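PDB 1RIF: ATP-dependent DNA helicase uvsW from Enterobacteria phage T4, which couples ATP hydrolysis to 3'-5' unwinding of duplex DNA and drives branch migration of Holliday junctions in recombination-dependent repair of the phage genome. Local coordinates for residues A[160-165]-A[207-212]; A[24-29]-A[54-59]; A[1-6]-A[13-18]; A[226-231]-A[254-259]. The protein carries 1 engineered substitution. All blocks are in the same frame, centred on the assembly; numbering follows the deposited sequence.

Contact 1: A[160-165]-A[207-212]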
# COMPACT_ATOMS: atom_id res chain seq x y z
N ILE A 160 -4.82 3.17 -10.91
CA ILE A 160 -3.64 2.73 -10.18
C ILE A 160 -2.78 3.94 -9.81
O ILE A 160 -2.45 4.77 -10.68
CB ILE A 160 -2.77 1.74 -11.02
CG1 ILE A 160 -3.63 0.57 -11.53
CG2 ILE A 160 -1.63 1.19 -10.18
CD1 ILE A 160 -3.83 0.57 -13.05
N LEU A 161 -2.44 4.06 -8.52
CA LEU A 161 -1.61 5.16 -8.02
C LEU A 161 -0.25 4.59 -7.69
O LEU A 161 -0.15 3.63 -6.92
CB LEU A 161 -2.19 5.77 -6.74
CG LEU A 161 -1.87 7.22 -6.32
CD1 LEU A 161 -1.77 7.25 -4.81
CD2 LEU A 161 -0.58 7.73 -6.93
N ILE A 162 0.80 5.17 -8.27
CA ILE A 162 2.15 4.72 -8.02
C ILE A 162 2.90 5.91 -7.44
O ILE A 162 2.98 6.96 -8.07
CB ILE A 162 2.82 4.24 -9.32
CG1 ILE A 162 1.93 3.20 -9.98
CG2 ILE A 162 4.20 3.63 -9.01
CD1 ILE A 162 2.43 2.75 -11.32
N ILE A 163 3.44 5.75 -6.24
CA ILE A 163 4.18 6.82 -5.56
C ILE A 163 5.69 6.55 -5.62
O ILE A 163 6.14 5.48 -5.23
CB ILE A 163 3.73 6.94 -4.06
CG1 ILE A 163 2.21 7.14 -3.99
CG2 ILE A 163 4.45 8.12 -3.37
CD1 ILE A 163 1.63 7.23 -2.57
N VAL A 164 6.45 7.50 -6.14
CA VAL A 164 7.90 7.32 -6.24
C VAL A 164 8.60 8.40 -5.41
O VAL A 164 8.01 9.44 -5.12
CB VAL A 164 8.40 7.36 -7.72
CG1 VAL A 164 7.78 6.21 -8.51
CG2 VAL A 164 8.09 8.70 -8.37
N PRO A 165 9.86 8.16 -5.02
CA PRO A 165 10.60 9.14 -4.22
C PRO A 165 10.90 10.52 -4.82
O PRO A 165 10.97 11.50 -4.07
CB PRO A 165 11.87 8.39 -3.81
CG PRO A 165 12.02 7.35 -4.86
CD PRO A 165 10.62 6.90 -5.14
N VAL A 207 -3.37 4.92 -15.00
CA VAL A 207 -2.20 4.97 -14.13
C VAL A 207 -1.79 6.41 -13.81
O VAL A 207 -1.63 7.24 -14.71
CB VAL A 207 -0.96 4.27 -14.76
CG1 VAL A 207 0.19 4.28 -13.76
CG2 VAL A 207 -1.30 2.84 -15.15
N VAL A 208 -1.64 6.68 -12.51
CA VAL A 208 -1.23 8.00 -12.02
C VAL A 208 0.08 7.85 -11.23
O VAL A 208 0.17 7.04 -10.31
CB VAL A 208 -2.31 8.63 -11.11
CG1 VAL A 208 -1.85 9.99 -10.64
CG2 VAL A 208 -3.63 8.75 -11.88
N VAL A 209 1.10 8.62 -11.60
CA VAL A 209 2.39 8.53 -10.94
C VAL A 209 2.85 9.85 -10.34
O VAL A 209 2.86 10.89 -11.01
CB VAL A 209 3.47 8.03 -11.92
CG1 VAL A 209 4.80 7.89 -11.19
CG2 VAL A 209 3.03 6.70 -12.54
N GLY A 210 3.26 9.80 -9.08
CA GLY A 210 3.73 11.00 -8.41
C GLY A 210 4.57 10.73 -7.18
O GLY A 210 4.89 9.59 -6.86
N THR A 211 4.95 11.80 -6.50
CA THR A 211 5.77 11.70 -5.31
C THR A 211 4.86 11.97 -4.12
O THR A 211 3.74 12.43 -4.28
CB THR A 211 6.89 12.75 -5.32
OG1 THR A 211 6.31 14.06 -5.34
CG2 THR A 211 7.76 12.59 -6.56
N TRP A 212 5.35 11.68 -2.92
CA TRP A 212 4.59 11.90 -1.69
C TRP A 212 4.19 13.36 -1.49
O TRP A 212 3.07 13.65 -1.07
CB TRP A 212 5.39 11.44 -0.47
CG TRP A 212 5.21 9.99 -0.15
CD1 TRP A 212 6.13 8.99 -0.32
CD2 TRP A 212 4.03 9.37 0.38
NE1 TRP A 212 5.60 7.79 0.08
CE2 TRP A 212 4.31 7.99 0.51
CE3 TRP A 212 2.77 9.85 0.75
CZ2 TRP A 212 3.36 7.08 1.01
CZ3 TRP A 212 1.83 8.95 1.25
CH2 TRP A 212 2.13 7.58 1.38
O HOH W 1 7.95 10.75 -2.62

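Contact 2: A[24-29]-A[54-59]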
# COMPACT_ATOMS: atom_id res chain seq x y z
N GLU A 24 -7.28 -1.52 25.85
CA GLU A 24 -6.13 -2.40 25.79
C GLU A 24 -5.64 -2.43 24.35
O GLU A 24 -4.45 -2.35 24.08
CB GLU A 24 -6.52 -3.80 26.23
CG GLU A 24 -7.10 -3.84 27.64
CD GLU A 24 -7.50 -5.23 28.06
OE1 GLU A 24 -8.31 -5.85 27.34
OE2 GLU A 24 -7.00 -5.70 29.10
N LEU A 25 -6.60 -2.53 23.43
CA LEU A 25 -6.30 -2.54 22.00
C LEU A 25 -5.70 -1.22 21.54
O LEU A 25 -4.83 -1.18 20.66
CB LEU A 25 -7.58 -2.81 21.20
CG LEU A 25 -8.06 -4.25 21.09
CD1 LEU A 25 -9.49 -4.27 20.59
CD2 LEU A 25 -7.14 -5.02 20.15
N ARG A 26 -6.18 -0.13 22.13
CA ARG A 26 -5.73 1.21 21.80
C ARG A 26 -4.28 1.44 22.21
O ARG A 26 -3.55 2.17 21.56
CB ARG A 26 -6.64 2.25 22.46
CG ARG A 26 -6.24 3.69 22.23
CD ARG A 26 -7.26 4.65 22.82
NE ARG A 26 -6.77 6.02 22.74
CZ ARG A 26 -5.91 6.57 23.60
NH1 ARG A 26 -5.44 5.86 24.62
NH2 ARG A 26 -5.51 7.83 23.43
N ASP A 27 -3.87 0.81 23.31
CA ASP A 27 -2.50 0.93 23.80
C ASP A 27 -1.62 -0.03 23.01
O ASP A 27 -0.47 0.27 22.70
CB ASP A 27 -2.41 0.60 25.29
CG ASP A 27 -3.09 1.64 26.17
OD1 ASP A 27 -3.26 2.79 25.70
OD2 ASP A 27 -3.44 1.31 27.32
N PHE A 28 -2.19 -1.19 22.69
CA PHE A 28 -1.49 -2.22 21.93
C PHE A 28 -1.06 -1.67 20.57
O PHE A 28 0.11 -1.77 20.20
CB PHE A 28 -2.41 -3.44 21.75
CG PHE A 28 -1.78 -4.59 20.99
CD1 PHE A 28 -0.74 -5.32 21.55
CD2 PHE A 28 -2.22 -4.92 19.71
CE1 PHE A 28 -0.14 -6.37 20.85
CE2 PHE A 28 -1.63 -5.98 19.00
CZ PHE A 28 -0.59 -6.70 19.57
N PHE A 29 -1.99 -1.06 19.85
CA PHE A 29 -1.70 -0.51 18.54
C PHE A 29 -1.25 0.95 18.56
O PHE A 29 -1.75 1.78 17.81
CB PHE A 29 -2.92 -0.66 17.63
CG PHE A 29 -3.18 -2.08 17.21
CD1 PHE A 29 -4.27 -2.79 17.72
CD2 PHE A 29 -2.32 -2.72 16.31
CE1 PHE A 29 -4.49 -4.12 17.35
CE2 PHE A 29 -2.53 -4.05 15.93
CZ PHE A 29 -3.62 -4.75 16.45
N LEU A 54 -5.19 2.81 16.31
CA LEU A 54 -6.58 2.43 16.57
C LEU A 54 -7.25 3.70 17.14
O LEU A 54 -6.99 4.07 18.28
CB LEU A 54 -6.64 1.31 17.61
CG LEU A 54 -7.88 0.41 17.67
CD1 LEU A 54 -8.20 0.11 19.12
CD2 LEU A 54 -9.07 1.06 16.98
N ASP A 55 -8.08 4.37 16.35
CA ASP A 55 -8.72 5.58 16.82
C ASP A 55 -9.94 5.29 17.70
O ASP A 55 -10.29 4.14 17.94
CB ASP A 55 -9.11 6.48 15.63
CG ASP A 55 -10.23 5.89 14.78
OD1 ASP A 55 -10.71 4.79 15.09
OD2 ASP A 55 -10.64 6.54 13.79
N TYR A 56 -10.59 6.34 18.19
CA TYR A 56 -11.76 6.16 19.04
C TYR A 56 -12.97 5.72 18.23
O TYR A 56 -14.01 5.36 18.79
CB TYR A 56 -12.07 7.43 19.81
CG TYR A 56 -11.09 7.71 20.92
CD1 TYR A 56 -10.11 8.69 20.79
CD2 TYR A 56 -11.14 6.98 22.11
CE1 TYR A 56 -9.20 8.94 21.81
CE2 TYR A 56 -10.23 7.22 23.14
CZ TYR A 56 -9.27 8.20 22.98
OH TYR A 56 -8.39 8.46 24.00
N ASN A 57 -12.84 5.76 16.90
CA ASN A 57 -13.92 5.32 16.03
C ASN A 57 -13.81 3.80 15.90
O ASN A 57 -14.55 3.18 15.15
CB ASN A 57 -13.80 5.96 14.65
CG ASN A 57 -14.14 7.44 14.66
OD1 ASN A 57 -15.31 7.81 14.77
ND2 ASN A 57 -13.12 8.29 14.56
N ARG A 58 -12.87 3.22 16.65
CA ARG A 58 -12.63 1.79 16.64
C ARG A 58 -12.26 1.29 15.24
O ARG A 58 -12.59 0.16 14.86
CB ARG A 58 -13.86 1.04 17.18
CG ARG A 58 -14.18 1.35 18.65
CD ARG A 58 -15.45 0.62 19.11
NE ARG A 58 -15.23 -0.47 20.08
CZ ARG A 58 -15.10 -0.31 21.40
NH1 ARG A 58 -15.17 0.90 21.93
NH2 ARG A 58 -14.93 -1.36 22.19
N LEU A 59 -11.57 2.14 14.48
CA LEU A 59 -11.12 1.79 13.14
C LEU A 59 -9.63 1.50 13.20
O LEU A 59 -8.88 2.24 13.82
CB LEU A 59 -11.38 2.94 12.17
CG LEU A 59 -12.84 3.30 11.88
CD1 LEU A 59 -12.90 4.47 10.93
CD2 LEU A 59 -13.55 2.10 11.29
O HOH W 2 -7.06 6.46 19.88
O HOH W 3 -4.04 3.09 19.11

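Contact 3: A[1-6]-A[13-18]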
# COMPACT_ATOMS: atom_id res chain seq x y z
N MET A 1 -19.19 -12.20 20.40
CA MET A 1 -18.35 -12.80 21.48
C MET A 1 -17.48 -11.75 22.16
O MET A 1 -18.00 -10.78 22.73
CB MET A 1 -17.49 -13.92 20.91
CG MET A 1 -16.93 -13.63 19.53
SD MET A 1 -16.30 -15.15 18.78
CE MET A 1 -17.78 -15.77 17.97
N ASP A 2 -16.16 -11.94 22.13
CA ASP A 2 -15.26 -10.98 22.76
C ASP A 2 -14.91 -9.86 21.79
O ASP A 2 -15.04 -8.68 22.11
CB ASP A 2 -13.97 -11.66 23.22
CG ASP A 2 -14.15 -12.45 24.49
OD1 ASP A 2 -14.63 -11.85 25.48
OD2 ASP A 2 -13.82 -13.65 24.50
N ILE A 3 -14.46 -10.25 20.61
CA ILE A 3 -14.06 -9.30 19.59
C ILE A 3 -14.63 -9.68 18.23
O ILE A 3 -14.49 -10.82 17.79
CB ILE A 3 -12.52 -9.25 19.47
CG1 ILE A 3 -11.91 -8.81 20.80
CG2 ILE A 3 -12.12 -8.32 18.35
CD1 ILE A 3 -10.41 -8.87 20.82
N LYS A 4 -15.28 -8.72 17.58
CA LYS A 4 -15.84 -8.93 16.25
C LYS A 4 -15.23 -7.88 15.33
O LYS A 4 -15.41 -6.68 15.54
CB LYS A 4 -17.37 -8.77 16.26
CG LYS A 4 -18.13 -10.02 16.71
CD LYS A 4 -19.63 -9.85 16.52
CE LYS A 4 -20.39 -11.13 16.86
NZ LYS A 4 -21.86 -10.90 17.03
N VAL A 5 -14.50 -8.33 14.32
CA VAL A 5 -13.86 -7.41 13.39
C VAL A 5 -14.64 -7.36 12.07
O VAL A 5 -14.70 -8.34 11.32
CB VAL A 5 -12.39 -7.82 13.15
CG1 VAL A 5 -11.71 -6.82 12.24
CG2 VAL A 5 -11.66 -7.88 14.48
N HIS A 6 -15.23 -6.20 11.80
CA HIS A 6 -16.03 -6.01 10.60
C HIS A 6 -15.31 -5.28 9.49
O HIS A 6 -14.44 -4.44 9.73
CB HIS A 6 -17.31 -5.24 10.92
CG HIS A 6 -18.20 -5.91 11.91
ND1 HIS A 6 -18.07 -5.75 13.27
CD2 HIS A 6 -19.23 -6.78 11.73
CE1 HIS A 6 -18.97 -6.48 13.89
NE2 HIS A 6 -19.69 -7.12 12.98
N VAL A 13 -10.48 -1.53 9.17
CA VAL A 13 -11.48 -2.52 9.59
C VAL A 13 -12.04 -1.91 10.87
O VAL A 13 -11.37 -1.09 11.50
CB VAL A 13 -10.86 -3.90 9.90
CG1 VAL A 13 -10.45 -4.59 8.61
CG2 VAL A 13 -9.68 -3.76 10.84
N ARG A 14 -13.26 -2.28 11.25
CA ARG A 14 -13.86 -1.74 12.46
C ARG A 14 -13.90 -2.82 13.52
O ARG A 14 -14.26 -3.95 13.24
CB ARG A 14 -15.28 -1.24 12.20
CG ARG A 14 -15.88 -0.57 13.42
CD ARG A 14 -17.32 -0.15 13.20
NE ARG A 14 -18.26 -1.26 13.34
CZ ARG A 14 -18.85 -1.87 12.32
NH1 ARG A 14 -18.61 -1.48 11.07
NH2 ARG A 14 -19.71 -2.86 12.55
N ILE A 15 -13.54 -2.45 14.74
CA ILE A 15 -13.54 -3.42 15.84
C ILE A 15 -14.65 -3.17 16.85
O ILE A 15 -14.86 -2.05 17.31
CB ILE A 15 -12.20 -3.41 16.58
CG1 ILE A 15 -11.05 -3.56 15.57
CG2 ILE A 15 -12.18 -4.54 17.61
CD1 ILE A 15 -9.67 -3.57 16.20
N ASP A 16 -15.37 -4.24 17.18
CA ASP A 16 -16.47 -4.22 18.14
C ASP A 16 -16.03 -4.98 19.37
O ASP A 16 -15.64 -6.14 19.28
CB ASP A 16 -17.70 -4.91 17.56
CG ASP A 16 -18.46 -4.02 16.60
OD1 ASP A 16 -17.82 -3.31 15.79
OD2 ASP A 16 -19.71 -4.03 16.66
N CYS A 17 -16.10 -4.34 20.53
CA CYS A 17 -15.68 -4.98 21.78
C CYS A 17 -16.09 -4.12 22.96
O CYS A 17 -16.75 -3.09 22.80
CB CYS A 17 -14.16 -5.14 21.78
SG CYS A 17 -13.29 -3.56 21.73
N GLU A 18 -15.69 -4.54 24.16
CA GLU A 18 -16.01 -3.79 25.37
C GLU A 18 -15.19 -2.50 25.40
O GLU A 18 -14.33 -2.28 24.55
CB GLU A 18 -15.69 -4.61 26.62
CG GLU A 18 -16.92 -5.10 27.36
CD GLU A 18 -17.77 -6.06 26.54
OE1 GLU A 18 -17.27 -7.16 26.19
OE2 GLU A 18 -18.94 -5.72 26.24

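Contact 4: A[226-231]-A[254-259]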
# COMPACT_ATOMS: atom_id res chain seq x y z
N PHE A 226 -8.87 5.16 -6.77
CA PHE A 226 -7.84 4.13 -6.90
C PHE A 226 -8.18 2.75 -6.37
O PHE A 226 -8.68 2.61 -5.25
CB PHE A 226 -6.53 4.63 -6.28
CG PHE A 226 -6.01 5.87 -6.94
CD1 PHE A 226 -6.20 7.12 -6.34
CD2 PHE A 226 -5.40 5.81 -8.18
CE1 PHE A 226 -5.78 8.29 -6.99
CE2 PHE A 226 -4.98 6.97 -8.84
CZ PHE A 226 -5.17 8.21 -8.24
N GLY A 227 -7.91 1.73 -7.19
CA GLY A 227 -8.16 0.36 -6.79
C GLY A 227 -6.87 -0.31 -6.36
O GLY A 227 -6.86 -1.30 -5.63
N MET A 228 -5.75 0.23 -6.84
CA MET A 228 -4.44 -0.28 -6.52
C MET A 228 -3.48 0.88 -6.31
O MET A 228 -3.57 1.89 -6.99
CB MET A 228 -3.91 -1.18 -7.64
CG MET A 228 -2.51 -1.72 -7.40
SD MET A 228 -1.86 -2.71 -8.78
CE MET A 228 -2.69 -4.28 -8.47
N MET A 229 -2.57 0.73 -5.35
CA MET A 229 -1.59 1.76 -5.03
C MET A 229 -0.26 1.09 -4.68
O MET A 229 -0.24 0.07 -3.98
CB MET A 229 -2.08 2.64 -3.86
CG MET A 229 -1.11 3.73 -3.38
SD MET A 229 0.21 3.17 -2.24
CE MET A 229 -0.73 2.88 -0.74
N MET A 230 0.82 1.66 -5.18
CA MET A 230 2.16 1.16 -4.94
C MET A 230 3.09 2.31 -4.55
O MET A 230 2.99 3.42 -5.07
CB MET A 230 2.74 0.51 -6.20
CG MET A 230 2.00 -0.70 -6.72
SD MET A 230 2.54 -1.02 -8.41
CE MET A 230 1.00 -0.94 -9.28
N ASN A 231 4.01 2.02 -3.63
CA ASN A 231 5.00 3.00 -3.20
C ASN A 231 6.38 2.33 -3.23
O ASN A 231 6.69 1.49 -2.39
CB ASN A 231 4.68 3.52 -1.80
CG ASN A 231 5.71 4.53 -1.28
OD1 ASN A 231 6.39 5.21 -2.06
ND2 ASN A 231 5.81 4.64 0.03
N PHE A 254 -5.88 -3.21 -3.58
CA PHE A 254 -4.49 -3.63 -3.67
C PHE A 254 -3.57 -2.50 -3.22
O PHE A 254 -3.74 -1.35 -3.62
CB PHE A 254 -4.10 -4.02 -5.11
CG PHE A 254 -4.85 -5.20 -5.65
CD1 PHE A 254 -6.07 -5.04 -6.31
CD2 PHE A 254 -4.34 -6.49 -5.50
CE1 PHE A 254 -6.77 -6.13 -6.80
CE2 PHE A 254 -5.03 -7.59 -5.99
CZ PHE A 254 -6.25 -7.41 -6.65
N LYS A 255 -2.60 -2.84 -2.38
CA LYS A 255 -1.64 -1.87 -1.89
C LYS A 255 -0.33 -2.57 -1.71
O LYS A 255 -0.27 -3.62 -1.08
CB LYS A 255 -2.12 -1.24 -0.58
CG LYS A 255 -3.23 -0.22 -0.79
CD LYS A 255 -3.41 0.71 0.41
CE LYS A 255 -4.04 -0.00 1.58
NZ LYS A 255 -4.19 0.92 2.72
N PHE A 256 0.73 -2.00 -2.28
CA PHE A 256 2.06 -2.58 -2.19
C PHE A 256 3.16 -1.58 -1.86
O PHE A 256 3.19 -0.47 -2.39
CB PHE A 256 2.42 -3.29 -3.50
CG PHE A 256 1.41 -4.32 -3.94
CD1 PHE A 256 0.63 -4.11 -5.06
CD2 PHE A 256 1.21 -5.47 -3.19
CE1 PHE A 256 -0.34 -5.04 -5.45
CE2 PHE A 256 0.26 -6.41 -3.57
CZ PHE A 256 -0.52 -6.19 -4.69
N GLY A 257 4.04 -2.00 -0.97
CA GLY A 257 5.18 -1.18 -0.61
C GLY A 257 6.37 -2.01 -1.07
O GLY A 257 6.38 -3.22 -0.88
N LEU A 258 7.35 -1.39 -1.72
CA LEU A 258 8.53 -2.13 -2.17
C LEU A 258 9.76 -1.51 -1.52
O LEU A 258 9.96 -0.29 -1.57
CB LEU A 258 8.66 -2.09 -3.70
CG LEU A 258 7.61 -2.88 -4.48
CD1 LEU A 258 6.31 -2.06 -4.58
CD2 LEU A 258 8.15 -3.20 -5.86
N SER A 259 10.60 -2.35 -0.92
CA SER A 259 11.77 -1.82 -0.25
C SER A 259 12.78 -2.88 0.12
O SER A 259 12.42 -3.97 0.55
CB SER A 259 11.31 -1.07 1.00
OG SER A 259 12.40 -0.66 1.79

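Contact 1: A[160-165]-A[207-212]
Two neighbouring parallel strands of the first RecA-like (ATP-binding) domain of the helicase, 160-163 and 207-210, pair in register toward one side of the seven-stranded sheet, 207-210 being next to the edge strand 188-190. Four backbone bonds join them, and three run almost along the C=O axis of their acceptor; the straightest, Val-208 N to Ile-160 O at 2.8 Å, has an N-H...O angle of 169°. Packing is tight on the face bearing Ile-160, Ile-162, Val-207 and Val-209. There Ile-162, its CG1 branch beside the backbone N and extended (chi2 175°), sends CD1 obliquely against Val-207 CG1 at 3.6 Å, while it lies side by side with Val-209. Helix 167-180 covers this face through Met-173 and Phe-177 on Ile-162. The C-terminal end is looser: beyond Gly-210 the strands stop exchanging direct bonds, and a water takes over, donating to Val-164 O and accepting from Trp-212 N, both at 2.8 Å. Thr-211 holds the N-cap position of the next helix here, and the partly exposed Trp-212 turns its ring back over Ile-163. The Ile-163 CG2 methyl makes a CH-pi contact, 3.6 Å from the centroid of the five-membered ring of Trp-212 and 10° off its normal.

Contact 2: A[24-29]-A[54-59]
Arg-26 leaves helix 19-28 with CG anti to the backbone N (chi1 178°) and its chain extended as far as NE, so that the guanidinium reaches Tyr-56 in the loop before strand 59-61. Tyr-56 turns CG beside its own backbone N (chi1 -72°), which brings the hydroxyl over one face of that guanidinium. The two flat groups are 25° apart; Arg-26 NH2 and Tyr-56 OH come to 3.0 Å, but the angle is too poor for a hydrogen bond, and the hydroxyl end simply packs on the guanidinium face, the side chains crossing obliquely. Arg-26 NE instead donates to a water, at 2.9 Å, which in turn donates a hydrogen bond to Leu-54 O. A second water lies against the helix end and accepts from Leu-54 N at 3.0 Å, with Arg-26 O and Phe-29 O also close to it. Leu-54 provides the apolar part: its CD1 tip sits 3.6 Å from Leu-25 CB, and its CB faces Phe-29 CB. The loop holds its own shape, a type I turn from Asp-55 to Arg-58, closed off by Asp-55 OD1, which accepts from Leu-59 N at 2.9 Å through its syn lone pair. In the N-terminal domain, Phe-22 of the same helix also touches Leu-54 and Tyr-56, helix 68-74 packs on Leu-25 and Phe-29, and strand 12-16 meets Leu-25 through Ile-15.

Contact 3: A[1-6]-A[13-18]
The N-terminal beta hairpin of the protein, strands 3-8 and 12-16, forms the two central strands of the four-stranded mixed sheet of the N-terminal domain. Backbone bonds come as two reciprocal pairs. Lys-4 and Asp-16 are one hydrogen-bonded pair, with Asp-16 N to Lys-4 O at 2.9 Å; His-6 and Arg-14 are the other, with His-6 N to Arg-14 O at 2.8 Å. Between them Val-5 and Ile-15 form the non-hydrogen-bonded pair. Apolar contacts occupy the face bearing Val-5 and Ile-15. Ile-3 and Ile-15 lie side by side, both with CG2 anti to the backbone N, and their CG2 methyls meet at 3.9 Å; Val-5 CG1 crosses obliquely onto Val-13 CB at 3.8 Å. Leu-25 of helix 19-28 covers Ile-15 on this face. Polar and planar contacts belong to the other face, which is partly open to solvent. Arg-14 extends to CD and then bends (chi3 79°), bringing NH2 over one face of the His-6 ring, toward its rim, with the planes only 10° apart. Trp-80 of strand 79-81 also meets that imidazole, edge-to-face. The same bend turns Arg-14 NE onto Asp-16, giving a salt bridge that probably restrains the rotation of the guanidinium: NE donates to the syn lone pair of Asp-16 OD1 at 3.2 Å, tilted 29° from the guanidinium plane.

Contact 4: A[226-231]-A[254-259]
Met-228 and Phe-254, paired across two parallel strands, cross obliquely. Met-228 extends with CG anti to the backbone N and then bends at chi3 (-79°), so its chain curls against the phenylalanine: CG lies 3.6 Å from Phe-254 CB, and the CE methyl comes within 3.7 Å of Phe-254 CG. That methyl also reaches the next aromatic, approaching the edge of the Phe-256 ring in its plane, 3.9 Å from CE1. Met-230 and Phe-256 instead lie side by side and point the same way, both with CG beside the backbone N; Met-230 CG touches Phe-256 CD1 at 4.0 Å before the thioether end leads off toward Gln-145 and Ala-149 of helix 141-155. Tyr-152 and Leu-148 of that helix cover Met-228 and Phe-256. On the opposite face Met-229, bent at chi2 and chi3, crosses the aliphatic part of Lys-255 with CE 3.6 Å from CD, and Met-275 and Phe-276 of helix 269-276 close over Met-229. Five backbone bonds hold the pairs in register. Phe-254 N to Gly-227 O is the straightest, at 175°, whereas Met-229 N meets Phe-254 O from 35° above the carbonyl plane. With helix 239-245 between them, the strands make a beta-alpha-beta unit of the ATP-binding domain. Strand 226-232 runs into the predicted DEAH box, and Leu-258 ends near Arg-141, an engineered residue in the predicted ATP-binding loop; this placement at the strand ends is characteristic of P-loop NTPases.

How the contacts relate
Along the chain the order is contact 3, contact 2, contact 1, contact 4, which splits the protein into two regions. Contacts 3 and 2 belong to the N-terminal domain, their centres 11 Å apart; strand 12-16 runs on into helix 19-28, and Arg-58 bonds back to Ile-15 and Glu-18. Contacts 1 and 4 lie in the ATP-binding domain, centres 9 Å apart, in one parallel sheet where strands 159-163 and 226-232 are neighbours, giving the order 207-210, 159-163, 226-232, 254-258. Contacts 1 and 3 have centres 34 Å apart. The ATP-binding domain and the smaller N-terminal domain are thus built round separate sheets.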